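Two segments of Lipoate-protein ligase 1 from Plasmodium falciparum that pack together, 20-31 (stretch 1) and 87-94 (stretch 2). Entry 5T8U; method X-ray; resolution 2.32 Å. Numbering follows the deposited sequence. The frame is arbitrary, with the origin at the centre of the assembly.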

# COMPACT_ATOMS: atom_id res chain seq x y z
N GLN A 20 11.23 13.23 -4.09
CA GLN A 20 10.13 12.98 -5.03
C GLN A 20 10.39 11.75 -5.90
O GLN A 20 9.79 11.63 -6.97
CB GLN A 20 9.89 14.21 -5.90
CG GLN A 20 9.54 15.46 -5.10
CD GLN A 20 9.31 16.67 -5.97
OE1 GLN A 20 9.82 16.76 -7.09
NE2 GLN A 20 8.53 17.62 -5.47
N ASN A 21 11.25 10.84 -5.46
CA ASN A 21 11.52 9.60 -6.17
C ASN A 21 10.71 8.47 -5.54
O ASN A 21 10.77 8.27 -4.32
CB ASN A 21 13.01 9.26 -6.15
CG ASN A 21 13.32 7.95 -6.85
OD1 ASN A 21 13.33 6.89 -6.23
ND2 ASN A 21 13.56 8.02 -8.16
N ILE A 22 9.96 7.74 -6.37
CA ILE A 22 9.08 6.70 -5.86
C ILE A 22 9.87 5.64 -5.11
O ILE A 22 9.46 5.17 -4.04
CB ILE A 22 8.24 6.10 -7.00
CG1 ILE A 22 7.29 5.01 -6.46
CG2 ILE A 22 9.13 5.52 -8.09
CD1 ILE A 22 6.30 5.50 -5.43
N HIS A 23 11.02 5.24 -5.66
CA HIS A 23 11.83 4.22 -5.00
C HIS A 23 12.40 4.73 -3.68
O HIS A 23 12.45 4.00 -2.69
CB HIS A 23 12.96 3.76 -5.92
CG HIS A 23 12.49 3.28 -7.26
ND1 HIS A 23 13.12 3.60 -8.44
CD2 HIS A 23 11.44 2.49 -7.60
CE1 HIS A 23 12.48 3.04 -9.45
NE2 HIS A 23 11.46 2.36 -8.96
N PHE A 24 12.83 6.00 -3.66
CA PHE A 24 13.39 6.57 -2.44
C PHE A 24 12.34 6.63 -1.34
O PHE A 24 12.58 6.17 -0.21
CB PHE A 24 13.94 7.97 -2.74
CG PHE A 24 14.82 8.52 -1.66
CD1 PHE A 24 16.18 8.29 -1.68
CD2 PHE A 24 14.28 9.27 -0.62
CE1 PHE A 24 17.00 8.79 -0.68
CE2 PHE A 24 15.09 9.77 0.37
CZ PHE A 24 16.45 9.54 0.34
N ASN A 25 11.17 7.18 -1.65
CA ASN A 25 10.12 7.31 -0.64
C ASN A 25 9.59 5.95 -0.21
O ASN A 25 9.24 5.76 0.96
CB ASN A 25 8.98 8.18 -1.16
CG ASN A 25 9.40 9.62 -1.37
OD1 ASN A 25 10.27 10.13 -0.66
ND2 ASN A 25 8.78 10.30 -2.33
N LEU A 26 9.49 5.00 -1.14
CA LEU A 26 9.11 3.64 -0.76
C LEU A 26 10.14 3.02 0.17
O LEU A 26 9.78 2.27 1.08
CB LEU A 26 8.90 2.78 -2.00
CG LEU A 26 7.61 3.01 -2.78
CD1 LEU A 26 7.66 2.30 -4.13
CD2 LEU A 26 6.40 2.54 -1.99
N SER A 27 11.42 3.32 -0.05
CA SER A 27 12.46 2.83 0.86
C SER A 27 12.31 3.47 2.24
O SER A 27 12.49 2.79 3.26
CB SER A 27 13.84 3.11 0.28
OG SER A 27 13.97 2.54 -1.01
N LEU A 28 12.01 4.77 2.29
CA LEU A 28 11.71 5.41 3.57
C LEU A 28 10.55 4.72 4.27
O LEU A 28 10.65 4.36 5.45
CB LEU A 28 11.40 6.89 3.35
CG LEU A 28 12.56 7.82 3.00
CD1 LEU A 28 12.04 9.18 2.56
CD2 LEU A 28 13.51 7.97 4.18
N GLU A 29 9.44 4.53 3.55
CA GLU A 29 8.27 3.87 4.12
C GLU A 29 8.63 2.51 4.69
O GLU A 29 8.28 2.18 5.84
CB GLU A 29 7.19 3.75 3.05
CG GLU A 29 5.88 3.18 3.53
CD GLU A 29 4.89 2.98 2.39
OE1 GLU A 29 5.31 2.47 1.33
OE2 GLU A 29 3.71 3.35 2.56
N ASN A 30 9.32 1.68 3.90
CA ASN A 30 9.69 0.35 4.37
C ASN A 30 10.62 0.42 5.57
O ASN A 30 10.57 -0.44 6.45
CB ASN A 30 10.35 -0.44 3.24
CG ASN A 30 10.43 -1.92 3.54
OD1 ASN A 30 9.62 -2.46 4.29
ND2 ASN A 30 11.42 -2.59 2.96
N PHE A 31 11.49 1.44 5.63
CA PHE A 31 12.38 1.58 6.77
C PHE A 31 11.61 1.96 8.02
O PHE A 31 11.94 1.52 9.13
CB PHE A 31 13.47 2.61 6.47
CG PHE A 31 14.57 2.64 7.50
CD1 PHE A 31 15.75 1.96 7.29
CD2 PHE A 31 14.41 3.36 8.67
CE1 PHE A 31 16.75 1.98 8.24
CE2 PHE A 31 15.41 3.39 9.62
CZ PHE A 31 16.58 2.70 9.40
N VAL A 87 8.68 7.56 -17.62
CA VAL A 87 7.97 7.34 -16.36
C VAL A 87 8.66 6.21 -15.62
O VAL A 87 9.01 5.18 -16.21
CB VAL A 87 6.48 7.02 -16.61
CG1 VAL A 87 5.79 6.63 -15.31
CG2 VAL A 87 5.78 8.22 -17.24
N LEU A 88 8.87 6.41 -14.32
CA LEU A 88 9.52 5.39 -13.50
C LEU A 88 8.53 4.29 -13.15
O LEU A 88 7.31 4.50 -13.14
CB LEU A 88 10.07 6.02 -12.22
CG LEU A 88 11.10 7.14 -12.43
CD1 LEU A 88 11.48 7.79 -11.11
CD2 LEU A 88 12.34 6.61 -13.14
N VAL A 89 9.06 3.10 -12.88
CA VAL A 89 8.26 1.92 -12.58
C VAL A 89 8.70 1.38 -11.23
O VAL A 89 9.89 1.38 -10.91
CB VAL A 89 8.40 0.85 -13.68
CG1 VAL A 89 7.61 -0.41 -13.32
CG2 VAL A 89 7.94 1.40 -15.02
N ALA A 90 7.73 0.92 -10.44
CA ALA A 90 8.03 0.38 -9.12
C ALA A 90 7.00 -0.66 -8.74
O ALA A 90 5.89 -0.70 -9.28
CB ALA A 90 8.08 1.50 -8.06
N ARG A 91 7.38 -1.51 -7.79
CA ARG A 91 6.50 -2.52 -7.21
C ARG A 91 6.52 -2.36 -5.70
O ARG A 91 7.59 -2.48 -5.08
CB ARG A 91 6.93 -3.94 -7.61
CG ARG A 91 6.14 -5.06 -6.94
CD ARG A 91 6.73 -6.42 -7.27
NE ARG A 91 6.66 -6.72 -8.70
CZ ARG A 91 5.67 -7.39 -9.29
NH1 ARG A 91 4.65 -7.86 -8.59
NH2 ARG A 91 5.71 -7.60 -10.60
N ARG A 92 5.37 -2.07 -5.12
CA ARG A 92 5.27 -1.86 -3.68
C ARG A 92 5.12 -3.19 -2.95
O ARG A 92 4.98 -4.26 -3.56
CB ARG A 92 4.11 -0.93 -3.35
CG ARG A 92 2.77 -1.39 -3.90
CD ARG A 92 1.64 -0.44 -3.52
NE ARG A 92 0.35 -0.94 -3.96
CZ ARG A 92 -0.19 -0.72 -5.16
NH1 ARG A 92 -1.38 -1.23 -5.46
NH2 ARG A 92 0.45 0.02 -6.06
N PHE A 93 5.16 -3.13 -1.62
CA PHE A 93 5.06 -4.31 -0.78
C PHE A 93 3.63 -4.65 -0.39
O PHE A 93 3.40 -5.73 0.17
CB PHE A 93 5.90 -4.12 0.49
CG PHE A 93 7.37 -3.94 0.22
CD1 PHE A 93 8.05 -4.82 -0.60
CD2 PHE A 93 8.07 -2.88 0.79
CE1 PHE A 93 9.40 -4.65 -0.85
CE2 PHE A 93 9.42 -2.71 0.54
CZ PHE A 93 10.09 -3.60 -0.28
N THR A 94 2.67 -3.78 -0.67
CA THR A 94 1.28 -4.02 -0.35
C THR A 94 0.55 -4.56 -1.58
O THR A 94 1.10 -4.68 -2.67
CB THR A 94 0.61 -2.74 0.15
OG1 THR A 94 0.63 -1.75 -0.88
CG2 THR A 94 1.33 -2.20 1.38

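A single hydrogen bond joins the two stretches, and it is made by a buried histidine side chain to the backbone of a strand. His 23 NE2 donates to Val 89 O at 2.7 Å, with an N-H...acceptor angle of 157°. The CA-to-CB bond of His 23 points sideways relative to the strand, but with chi1 at -55° (m) the imidazole swings across the gap and brings its outer nitrogen to the carbonyl. The oxygen lies at the edge of the ring, near its plane, as a donor of this kind requires. Histidine suits the place because its flat, rigid ring carries an N-H far enough from the helix to reach the other backbone. Val 89 contributes mainly this carbonyl, since its own side chain points away from the helix.

Beside this polar link, most of the packing is apolar. Helix and strand run 28° apart, their axes 9.4 Å apart at closest approach. Ala 90 CB lies 3.5 Å from His 23 CD2, 3.9 Å from Ile 22 CG1 and 4.0 Å from Leu 26 CD1. A lone methyl group pointing toward the helix thus touches three side chains, those of the neighbours Ile 22 and His 23 and of Leu 26 one turn on. A methyl fits this crowded place, with three side chains within 4.0 Å of it; the CA atoms of His 23 and Ala 90 are 6.8 Å apart. Ile 22 and Leu 26 both point toward stretch 2 and supply branched apolar surface that is buried there. Leu 88, like Ala 90, points toward the helix, and its branched apolar side chain covers Ile 22 and Asn 21, with Ile 22 CG2 4.3 Å from Leu 88 CB.

At the start of the helix, Asn 21 serves two ends. Its OD1 accepts from Phe 24 N at 2.8 Å, capping a backbone N-H that has no preceding turn to bond with, a role for which asparagine's short amide is well suited. The same side chain rests against the strand, where Asn 21 ND2 lies 3.6 Å from Leu 88 CD1.

Farther along, Leu 26 CD2 approaches Arg 92 CB at 4.4 Å; the arginine offers the helix its aliphatic base while its end leads away to polar partners elsewhere in the structure. Finally, Phe 93 points toward the helix, and its broad aromatic side chain supplies surface against Asn 30, extending the contact beyond the strand. In all, the two stretches bury 400 Å² between them.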